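PDB 6L4U: fucoxanthin chlorophyll a/c-binding protein Lhcq11 from Chaetoceros gracilis, which probably harvests light for photosynthesis as a diatom antenna protein, holding chlorophylls a and c and the carotenoids fucoxanthin and diadinoxanthin for energy transfer. Local coordinates for residues S67-T72 / E214-R219; L92-H97 / H177-G182. One frame throughout, in Å; residues are numbered along the deposited sequence.

Contact 1: residues S67-T72 / E214-R219; sequences SSPDTT and EIKNGR. With CLA (chlorophyll a), chain B.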
loop_
_atom_site.group_PDB
_atom_site.type_symbol
_atom_site.label_atom_id
_atom_site.label_comp_id
_atom_site.label_asym_id
_atom_site.label_seq_id
_atom_site.Cartn_x
_atom_site.Cartn_y
_atom_site.Cartn_z
ATOM N N SER Y 67 35.021 -0.303 -73.054
ATOM C CA SER Y 67 35.964 -0.440 -74.152
ATOM C C SER Y 67 36.634 -1.807 -74.174
ATOM O O SER Y 67 37.556 -2.016 -74.968
ATOM C CB SER Y 67 37.025 0.660 -74.077
ATOM O OG SER Y 67 36.427 1.942 -74.037
ATOM N N SER Y 68 36.187 -2.736 -73.327
ATOM C CA SER Y 68 36.750 -4.066 -73.210
ATOM C C SER Y 68 35.615 -5.039 -72.931
ATOM O O SER Y 68 34.861 -4.829 -71.971
ATOM C CB SER Y 68 37.789 -4.149 -72.087
ATOM O OG SER Y 68 38.902 -3.314 -72.352
ATOM N N PRO Y 69 35.453 -6.097 -73.741
ATOM C CA PRO Y 69 36.209 -6.406 -74.955
ATOM C C PRO Y 69 35.661 -5.664 -76.164
ATOM O O PRO Y 69 34.827 -4.773 -76.001
ATOM C CB PRO Y 69 36.010 -7.912 -75.106
ATOM C CG PRO Y 69 34.651 -8.137 -74.557
ATOM C CD PRO Y 69 34.508 -7.175 -73.405
ATOM N N ASP Y 70 36.131 -6.019 -77.356
ATOM C CA ASP Y 70 35.592 -5.433 -78.573
ATOM C C ASP Y 70 34.168 -5.919 -78.813
ATOM O O ASP Y 70 33.779 -7.015 -78.399
ATOM C CB ASP Y 70 36.479 -5.771 -79.771
ATOM C CG ASP Y 70 36.924 -7.216 -79.773
ATOM O OD1 ASP Y 70 36.812 -7.871 -78.718
ATOM O OD2 ASP Y 70 37.397 -7.697 -80.825
ATOM N N THR Y 71 33.389 -5.088 -79.498
ATOM C CA THR Y 71 31.968 -5.341 -79.676
ATOM C C THR Y 71 31.687 -5.812 -81.094
ATOM O O THR Y 71 30.701 -5.400 -81.711
ATOM C CB THR Y 71 31.164 -4.080 -79.372
ATOM O OG1 THR Y 71 31.481 -3.068 -80.336
ATOM C CG2 THR Y 71 31.492 -3.560 -77.982
ATOM N N THR Y 72 32.560 -6.669 -81.618
ATOM C CA THR Y 72 32.494 -7.097 -83.008
ATOM C C THR Y 72 31.486 -8.214 -83.264
ATOM O O THR Y 72 30.758 -8.161 -84.261
ATOM C CB THR Y 72 33.892 -7.507 -83.490
ATOM O OG1 THR Y 72 33.799 -8.125 -84.778
ATOM C CG2 THR Y 72 34.602 -8.424 -82.495
ATOM N N GLU Y 214 40.471 -12.802 -72.373
ATOM C CA GLU Y 214 40.150 -13.495 -71.132
ATOM C C GLU Y 214 38.658 -13.477 -70.848
ATOM O O GLU Y 214 38.106 -14.462 -70.345
ATOM C CB GLU Y 214 40.906 -12.857 -69.965
ATOM C CG GLU Y 214 40.757 -13.588 -68.645
ATOM C CD GLU Y 214 41.533 -12.931 -67.528
ATOM O OE1 GLU Y 214 42.657 -13.390 -67.234
ATOM O OE2 GLU Y 214 41.020 -11.958 -66.942
ATOM N N ILE Y 215 37.999 -12.366 -71.181
ATOM C CA ILE Y 215 36.570 -12.234 -70.932
ATOM C C ILE Y 215 35.782 -13.133 -71.871
ATOM O O ILE Y 215 34.860 -13.839 -71.447
ATOM C CB ILE Y 215 36.153 -10.761 -71.073
ATOM C CG1 ILE Y 215 36.991 -9.888 -70.144
ATOM C CG2 ILE Y 215 34.689 -10.595 -70.738
ATOM C CD1 ILE Y 215 36.619 -8.427 -70.172
ATOM N N LYS Y 216 36.147 -13.139 -73.156
ATOM C CA LYS Y 216 35.407 -13.915 -74.146
ATOM C C LYS Y 216 35.611 -15.411 -73.955
ATOM O O LYS Y 216 34.663 -16.193 -74.083
ATOM C CB LYS Y 216 35.831 -13.499 -75.549
ATOM C CG LYS Y 216 35.350 -12.137 -75.960
ATOM C CD LYS Y 216 35.182 -12.089 -77.454
ATOM C CE LYS Y 216 35.372 -10.690 -77.975
ATOM N NZ LYS Y 216 35.544 -10.653 -79.451
ATOM N N ASN Y 217 36.840 -15.829 -73.644
ATOM C CA ASN Y 217 37.089 -17.232 -73.337
ATOM C C ASN Y 217 36.522 -17.626 -71.983
ATOM O O ASN Y 217 36.355 -18.822 -71.715
ATOM C CB ASN Y 217 38.591 -17.521 -73.384
ATOM C CG ASN Y 217 39.114 -17.629 -74.794
ATOM O OD1 ASN Y 217 39.195 -18.721 -75.357
ATOM N ND2 ASN Y 217 39.476 -16.494 -75.375
ATOM N N GLY Y 218 36.230 -16.644 -71.131
ATOM C CA GLY Y 218 35.553 -16.869 -69.874
ATOM C C GLY Y 218 34.048 -16.882 -70.020
ATOM O O GLY Y 218 33.375 -17.646 -69.325
ATOM N N ARG Y 219 33.519 -16.042 -70.920
ATOM C CA ARG Y 219 32.076 -15.965 -71.150
ATOM C C ARG Y 219 31.521 -17.280 -71.676
ATOM O O ARG Y 219 30.427 -17.702 -71.283
ATOM C CB ARG Y 219 31.762 -14.849 -72.142
ATOM C CG ARG Y 219 31.607 -13.476 -71.545
ATOM C CD ARG Y 219 31.618 -12.419 -72.632
ATOM N NE ARG Y 219 31.639 -11.070 -72.082
ATOM C CZ ARG Y 219 31.665 -9.963 -72.815
ATOM N NH1 ARG Y 219 31.663 -10.042 -74.137
ATOM N NH2 ARG Y 219 31.688 -8.778 -72.227
HETATM MG MG CLA B . 28.775 -9.609 -69.686
HETATM C CHA CLA B . 28.694 -6.688 -71.523
HETATM C CHB CLA B . 28.747 -7.742 -66.850
HETATM C CHC CLA B . 28.331 -12.486 -67.985
HETATM C CHD CLA B . 28.153 -11.453 -72.853
HETATM N NA CLA B . 28.683 -7.585 -69.247
HETATM C C1A CLA B . 28.752 -6.562 -70.020
HETATM C C2A CLA B . 28.840 -5.208 -69.346
HETATM C C3A CLA B . 28.928 -5.611 -67.890
HETATM C C4A CLA B . 28.771 -7.085 -68.011
HETATM C CMA CLA B . 30.334 -5.311 -67.392
HETATM C CAA CLA B . 27.520 -4.424 -69.555
HETATM C CBA CLA B . 26.793 -3.782 -68.369
HETATM C CGA CLA B . 25.617 -4.631 -67.946
HETATM O O1A CLA B . 24.585 -4.652 -68.591
HETATM O O2A CLA B . 25.739 -5.450 -66.755
HETATM N NB CLA B . 28.559 -10.039 -67.704
HETATM C C1B CLA B . 28.630 -9.195 -66.676
HETATM C C2B CLA B . 28.568 -9.840 -65.336
HETATM C C3B CLA B . 28.441 -11.266 -65.691
HETATM C C4B CLA B . 28.438 -11.261 -67.179
HETATM C CMB CLA B . 28.612 -9.234 -63.964
HETATM C CAB CLA B . 28.331 -12.424 -64.770
HETATM C CBB CLA B . 27.265 -13.202 -64.772
HETATM N NC CLA B . 28.334 -11.530 -70.306
HETATM C C1C CLA B . 28.204 -12.559 -69.450
HETATM C C2C CLA B . 27.906 -13.870 -70.088
HETATM C C3C CLA B . 27.858 -13.546 -71.518
HETATM C C4C CLA B . 28.137 -12.091 -71.528
HETATM C CMC CLA B . 27.693 -15.220 -69.469
HETATM C CAC CLA B . 27.593 -14.474 -72.679
HETATM C CBC CLA B . 26.101 -14.447 -72.918
HETATM N ND CLA B . 28.429 -9.275 -71.667
HETATM C C1D CLA B . 28.313 -10.007 -72.895
HETATM C C2D CLA B . 28.371 -9.212 -74.141
HETATM C C3D CLA B . 28.540 -7.863 -73.554
HETATM C C4D CLA B . 28.553 -7.996 -72.175
HETATM C CMD CLA B . 28.306 -9.484 -75.616
HETATM C CAD CLA B . 28.675 -6.428 -73.872
HETATM O OBD CLA B . 28.716 -5.928 -75.052
HETATM C CBD CLA B . 28.827 -5.680 -72.613
HETATM C CGD CLA B . 30.258 -5.248 -72.599
HETATM O O1D CLA B . 31.095 -5.888 -71.987
HETATM O O2D CLA B . 30.681 -4.079 -73.342
HETATM C CED CLA B . 32.047 -3.960 -73.723
HETATM C C1 CLA B . 25.208 -6.764 -66.809
HETATM C C2 CLA B . 24.553 -7.213 -65.524
HETATM C C3 CLA B . 24.547 -8.517 -65.191
HETATM C C4 CLA B . 25.177 -9.541 -66.090
HETATM C C5 CLA B . 23.887 -8.982 -63.918
HETATM C C6 CLA B . 22.501 -9.572 -64.165
HETATM C C7 CLA B . 22.539 -11.098 -64.145
HETATM C C8 CLA B . 21.159 -11.707 -64.290
HETATM C C9 CLA B . 20.709 -12.309 -62.965
HETATM C C10 CLA B . 21.187 -12.746 -65.402
HETATM C C11 CLA B . 19.837 -13.430 -65.558
HETATM C C12 CLA B . 20.023 -14.875 -65.997
HETATM C C13 CLA B . 20.509 -14.940 -67.437
HETATM C C14 CLA B . 19.392 -14.592 -68.413
HETATM C C15 CLA B . 21.067 -16.331 -67.702
HETATM C C16 CLA B . 19.992 -17.411 -67.653
HETATM C C17 CLA B . 20.487 -18.705 -68.288
HETATM C C18 CLA B . 21.725 -19.230 -67.573
HETATM C C19 CLA B . 22.841 -19.533 -68.566
HETATM C C20 CLA B . 21.389 -20.454 -66.729
#
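Two carboxylates grip NZ of Lys216. OE2 of Glu73, just beyond the loop 67-72, is its stronger partner; OD1 of Asp70 adds a salt bridge whose hydrogen bond is weak, at 3.1 Å from NZ. Of the two Asp70 oxygens OD1 is the nearer; OD2 lies 3.7 Å from NZ. The first torsion of Asp70 sets CG in the crowded position between backbone N and carbonyl carbon (chi1 43°), and the side chain meets the extended lysine at about a right angle. With two acidic groups beside it, the ammonium is likely to stay protonated.

Pro69, entered through a cis peptide bond, points its ring at the helix and touches three residues within about one turn. Its CB packs on CE of Lys216 at 4.0 Å, its CD on CD1 of Ile215 at 4.1 Å, and its CG meets NH1 of Arg219 at 3.6 Å, tip to tip.

Arg219 is extended from CG to NE and runs along the chlorophyll a macrocycle. Its guanidinium lies nearly parallel to the ring, with C1D of the chlorophyll 3.3 Å above the guanidinium plane and over its centre. At the edge, in that plane, NH2 gives O1D of the chlorophyll a weak, bent bond of 3.0 Å (123° at the hydrogen), while NE forms a salt bridge with Glu99. An alanine here would probably cost the chlorophyll the guanidinium lying over its ring and this bond, and take one salt-bridge partner from Glu99.

Pro69, Asp70, Lys216 and Arg219 also touch a fucoxanthin. The loop between helices 62-65 and 89-115 lies against one side of helix 208-230, which the Arg219-Glu99 pair ties to helix 89-115, as in the crossed helix pair of light-harvesting chlorophyll proteins; Ile215 also packs on Val100 there.

Contact 2: residues L92-H97 / H177-G182; sequences LAWYRH and HYLRGG. With CLA (chlorophyll a), chain B.
From CB outward, Tyr178 is enclosed by aromatic rings. CB lies 4.1 Å from ND1 of His97 and CG 3.5 Å from it. CD1 is also nearest ND1, whereas CD2 sits 3.5 Å from CE1 of His97. Along that side CE2 rests 3.4 Å from CE1 of His97; along the other, Tyr178 CE1 meets CZ3 of Trp94, which sits at the tyrosine edge in its plane. CZ is near CE1 of His97, and OH, the tip, near CZ3 of Trp94. The result is a face-to-face stack with centroids 3.7 Å apart and planes at 20°. The opposite tyrosine face carries NE2 of His177, so the phenol lies between two imidazoles, His97 over its centre and His177 toward its rim.

Leu179 CD1 reaches CE3 of Trp94 at 3.6 Å, and its CD2 packs on CB of Ala93. On another flank Arg96, bent at chi2 and chi3, sends NH2 to O1D of the chlorophyll a in a nearly straight bond of 2.5 Å (170°).

Trp94 NE1 binds O1A of another chlorophyll a. Trp94 and His97 line a chlorophyll c1 site between helices 89-115 and 148-171, closed by Tyr178 of the following loop, in this light-harvesting chlorophyll-protein fold.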
loop_
_atom_site.group_PDB
_atom_site.type_symbol
_atom_site.label_atom_id
_atom_site.label_comp_id
_atom_site.label_asym_id
_atom_site.label_seq_id
_atom_site.Cartn_x
_atom_site.Cartn_y
_atom_site.Cartn_z
ATOM N N LEU Y 92 29.372 0.294 -62.611
ATOM C CA LEU Y 92 29.782 -0.456 -63.789
ATOM C C LEU Y 92 31.122 -1.148 -63.585
ATOM O O LEU Y 92 31.377 -2.190 -64.199
ATOM C CB LEU Y 92 29.846 0.470 -65.003
ATOM C CG LEU Y 92 29.819 -0.202 -66.375
ATOM C CD1 LEU Y 92 28.734 -1.256 -66.437
ATOM C CD2 LEU Y 92 29.627 0.820 -67.470
ATOM N N ALA Y 93 31.982 -0.592 -62.727
ATOM C CA ALA Y 93 33.237 -1.255 -62.403
ATOM C C ALA Y 93 33.005 -2.516 -61.586
ATOM O O ALA Y 93 33.774 -3.477 -61.699
ATOM C CB ALA Y 93 34.158 -0.297 -61.651
ATOM N N TRP Y 94 31.956 -2.534 -60.763
ATOM C CA TRP Y 94 31.579 -3.764 -60.080
ATOM C C TRP Y 94 31.018 -4.786 -61.057
ATOM O O TRP Y 94 31.182 -5.993 -60.852
ATOM C CB TRP Y 94 30.563 -3.467 -58.979
ATOM C CG TRP Y 94 30.165 -4.676 -58.210
ATOM C CD1 TRP Y 94 29.037 -5.420 -58.377
ATOM C CD2 TRP Y 94 30.905 -5.300 -57.160
ATOM N NE1 TRP Y 94 29.024 -6.465 -57.491
ATOM C CE2 TRP Y 94 30.161 -6.415 -56.730
ATOM C CE3 TRP Y 94 32.124 -5.025 -56.538
ATOM C CZ2 TRP Y 94 30.595 -7.250 -55.708
ATOM C CZ3 TRP Y 94 32.553 -5.851 -55.526
ATOM C CH2 TRP Y 94 31.794 -6.954 -55.123
ATOM N N TYR Y 95 30.366 -4.322 -62.125
ATOM C CA TYR Y 95 29.872 -5.238 -63.144
ATOM C C TYR Y 95 31.019 -5.839 -63.944
ATOM O O TYR Y 95 30.941 -6.991 -64.382
ATOM C CB TYR Y 95 28.899 -4.519 -64.079
ATOM C CG TYR Y 95 27.567 -4.133 -63.473
ATOM C CD1 TYR Y 95 27.139 -4.671 -62.267
ATOM C CD2 TYR Y 95 26.735 -3.230 -64.120
ATOM C CE1 TYR Y 95 25.927 -4.311 -61.722
ATOM C CE2 TYR Y 95 25.520 -2.868 -63.583
ATOM C CZ TYR Y 95 25.121 -3.412 -62.384
ATOM O OH TYR Y 95 23.910 -3.053 -61.844
ATOM N N ARG Y 96 32.096 -5.078 -64.149
ATOM C CA ARG Y 96 33.217 -5.594 -64.927
ATOM C C ARG Y 96 34.081 -6.531 -64.095
ATOM O O ARG Y 96 34.556 -7.554 -64.602
ATOM C CB ARG Y 96 34.048 -4.438 -65.483
ATOM C CG ARG Y 96 35.244 -4.856 -66.330
ATOM C CD ARG Y 96 34.859 -5.838 -67.431
ATOM N NE ARG Y 96 34.255 -5.173 -68.578
ATOM C CZ ARG Y 96 33.342 -5.733 -69.362
ATOM N NH1 ARG Y 96 32.927 -6.969 -69.123
ATOM N NH2 ARG Y 96 32.843 -5.055 -70.386
ATOM N N HIS Y 97 34.299 -6.195 -62.819
ATOM C CA HIS Y 97 35.100 -7.054 -61.954
ATOM C C HIS Y 97 34.411 -8.381 -61.689
ATOM O O HIS Y 97 35.077 -9.417 -61.595
ATOM C CB HIS Y 97 35.402 -6.353 -60.631
ATOM C CG HIS Y 97 36.454 -7.035 -59.813
ATOM N ND1 HIS Y 97 37.746 -6.562 -59.721
ATOM C CD2 HIS Y 97 36.413 -8.158 -59.058
ATOM C CE1 HIS Y 97 38.452 -7.364 -58.945
ATOM N NE2 HIS Y 97 37.666 -8.339 -58.527
ATOM N N HIS Y 177 41.362 0.739 -54.837
ATOM C CA HIS Y 177 40.428 -0.339 -55.123
ATOM C C HIS Y 177 39.800 -0.156 -56.500
ATOM O O HIS Y 177 39.763 0.944 -57.057
ATOM C CB HIS Y 177 39.332 -0.385 -54.066
ATOM C CG HIS Y 177 38.810 -1.757 -53.778
ATOM N ND1 HIS Y 177 39.560 -2.720 -53.139
ATOM C CD2 HIS Y 177 37.590 -2.307 -53.983
ATOM C CE1 HIS Y 177 38.835 -3.814 -52.990
ATOM N NE2 HIS Y 177 37.634 -3.588 -53.489
ATOM N N TYR Y 178 39.293 -1.263 -57.045
ATOM C CA TYR Y 178 38.670 -1.237 -58.362
ATOM C C TYR Y 178 37.354 -0.472 -58.367
ATOM O O TYR Y 178 36.926 -0.011 -59.429
ATOM C CB TYR Y 178 38.449 -2.659 -58.879
ATOM C CG TYR Y 178 37.948 -3.643 -57.851
ATOM C CD1 TYR Y 178 36.589 -3.799 -57.619
ATOM C CD2 TYR Y 178 38.835 -4.434 -57.130
ATOM C CE1 TYR Y 178 36.128 -4.700 -56.681
ATOM C CE2 TYR Y 178 38.386 -5.331 -56.193
ATOM C CZ TYR Y 178 37.035 -5.464 -55.979
ATOM O OH TYR Y 178 36.599 -6.360 -55.038
ATOM N N LEU Y 179 36.710 -0.322 -57.215
ATOM C CA LEU Y 179 35.551 0.548 -57.098
ATOM C C LEU Y 179 35.923 1.973 -56.727
ATOM O O LEU Y 179 35.032 2.822 -56.625
ATOM C CB LEU Y 179 34.573 -0.005 -56.061
ATOM C CG LEU Y 179 34.080 -1.433 -56.275
ATOM C CD1 LEU Y 179 32.969 -1.727 -55.297
ATOM C CD2 LEU Y 179 33.608 -1.641 -57.703
ATOM N N ARG Y 180 37.208 2.252 -56.511
ATOM C CA ARG Y 180 37.670 3.600 -56.213
ATOM C C ARG Y 180 38.573 4.150 -57.309
ATOM O O ARG Y 180 38.246 5.167 -57.925
ATOM C CB ARG Y 180 38.396 3.613 -54.860
ATOM C CG ARG Y 180 37.520 3.212 -53.684
ATOM C CD ARG Y 180 36.347 4.167 -53.530
ATOM N NE ARG Y 180 35.425 3.761 -52.473
ATOM C CZ ARG Y 180 34.274 3.135 -52.686
ATOM N NH1 ARG Y 180 33.899 2.834 -53.920
ATOM N NH2 ARG Y 180 33.497 2.808 -51.663
ATOM N N GLY Y 181 39.707 3.506 -57.575
ATOM C CA GLY Y 181 40.592 3.982 -58.619
ATOM C C GLY Y 181 41.306 2.909 -59.415
ATOM O O GLY Y 181 42.103 3.227 -60.303
ATOM N N GLY Y 182 41.031 1.638 -59.122
ATOM C CA GLY Y 182 41.821 0.543 -59.636
ATOM C C GLY Y 182 41.195 -0.173 -60.826
ATOM O O GLY Y 182 40.026 -0.005 -61.163
HETATM MG MG CLA B . 28.775 -9.609 -69.686
HETATM C CHA CLA B . 28.694 -6.688 -71.523
HETATM C CHB CLA B . 28.747 -7.742 -66.850
HETATM C CHC CLA B . 28.331 -12.486 -67.985
HETATM C CHD CLA B . 28.153 -11.453 -72.853
HETATM N NA CLA B . 28.683 -7.585 -69.247
HETATM C C1A CLA B . 28.752 -6.562 -70.020
HETATM C C2A CLA B . 28.840 -5.208 -69.346
HETATM C C3A CLA B . 28.928 -5.611 -67.890
HETATM C C4A CLA B . 28.771 -7.085 -68.011
HETATM C CMA CLA B . 30.334 -5.311 -67.392
HETATM C CAA CLA B . 27.520 -4.424 -69.555
HETATM C CBA CLA B . 26.793 -3.782 -68.369
HETATM C CGA CLA B . 25.617 -4.631 -67.946
HETATM O O1A CLA B . 24.585 -4.652 -68.591
HETATM O O2A CLA B . 25.739 -5.450 -66.755
HETATM N NB CLA B . 28.559 -10.039 -67.704
HETATM C C1B CLA B . 28.630 -9.195 -66.676
HETATM C C2B CLA B . 28.568 -9.840 -65.336
HETATM C C3B CLA B . 28.441 -11.266 -65.691
HETATM C C4B CLA B . 28.438 -11.261 -67.179
HETATM C CMB CLA B . 28.612 -9.234 -63.964
HETATM C CAB CLA B . 28.331 -12.424 -64.770
HETATM C CBB CLA B . 27.265 -13.202 -64.772
HETATM N NC CLA B . 28.334 -11.530 -70.306
HETATM C C1C CLA B . 28.204 -12.559 -69.450
HETATM C C2C CLA B . 27.906 -13.870 -70.088
HETATM C C3C CLA B . 27.858 -13.546 -71.518
HETATM C C4C CLA B . 28.137 -12.091 -71.528
HETATM C CMC CLA B . 27.693 -15.220 -69.469
HETATM C CAC CLA B . 27.593 -14.474 -72.679
HETATM C CBC CLA B . 26.101 -14.447 -72.918
HETATM N ND CLA B . 28.429 -9.275 -71.667
HETATM C C1D CLA B . 28.313 -10.007 -72.895
HETATM C C2D CLA B . 28.371 -9.212 -74.141
HETATM C C3D CLA B . 28.540 -7.863 -73.554
HETATM C C4D CLA B . 28.553 -7.996 -72.175
HETATM C CMD CLA B . 28.306 -9.484 -75.616
HETATM C CAD CLA B . 28.675 -6.428 -73.872
HETATM O OBD CLA B . 28.716 -5.928 -75.052
HETATM C CBD CLA B . 28.827 -5.680 -72.613
HETATM C CGD CLA B . 30.258 -5.248 -72.599
HETATM O O1D CLA B . 31.095 -5.888 -71.987
HETATM O O2D CLA B . 30.681 -4.079 -73.342
HETATM C CED CLA B . 32.047 -3.960 -73.723
HETATM C C1 CLA B . 25.208 -6.764 -66.809
HETATM C C2 CLA B . 24.553 -7.213 -65.524
HETATM C C3 CLA B . 24.547 -8.517 -65.191
HETATM C C4 CLA B . 25.177 -9.541 -66.090
HETATM C C5 CLA B . 23.887 -8.982 -63.918
HETATM C C6 CLA B . 22.501 -9.572 -64.165
HETATM C C7 CLA B . 22.539 -11.098 -64.145
HETATM C C8 CLA B . 21.159 -11.707 -64.290
HETATM C C9 CLA B . 20.709 -12.309 -62.965
HETATM C C10 CLA B . 21.187 -12.746 -65.402
HETATM C C11 CLA B . 19.837 -13.430 -65.558
HETATM C C12 CLA B . 20.023 -14.875 -65.997
HETATM C C13 CLA B . 20.509 -14.940 -67.437
HETATM C C14 CLA B . 19.392 -14.592 -68.413
HETATM C C15 CLA B . 21.067 -16.331 -67.702
HETATM C C16 CLA B . 19.992 -17.411 -67.653
HETATM C C17 CLA B . 20.487 -18.705 -68.288
HETATM C C18 CLA B . 21.725 -19.230 -67.573
HETATM C C19 CLA B . 22.841 -19.533 -68.566
HETATM C C20 CLA B . 21.389 -20.454 -66.729
#

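Contact 2 is nested within the loop that contact 1 closes, and the two centres lie about 17 Å apart. Their junction is Arg96 of helix 89-115, which meets both segments of contact 1 at the rim of the shared chlorophyll a. Its NH2 approaches Ser68 O to 2.6 Å, and its NH1 stands 3.8 Å from NH2 of Arg219, so two like-charged guanidiniums converge on the carbonyl oxygen of the methyl ester, O1D. The proximity of Glu99, salt-bridged to Arg219, is likely to ease that repulsion. Each contact supplies one donor to O1D, tying the pigment to helices 89-115 and 208-230, whereas the aromatic residues of contact 2 line pockets of other pigments, two chlorophyll c1 among them.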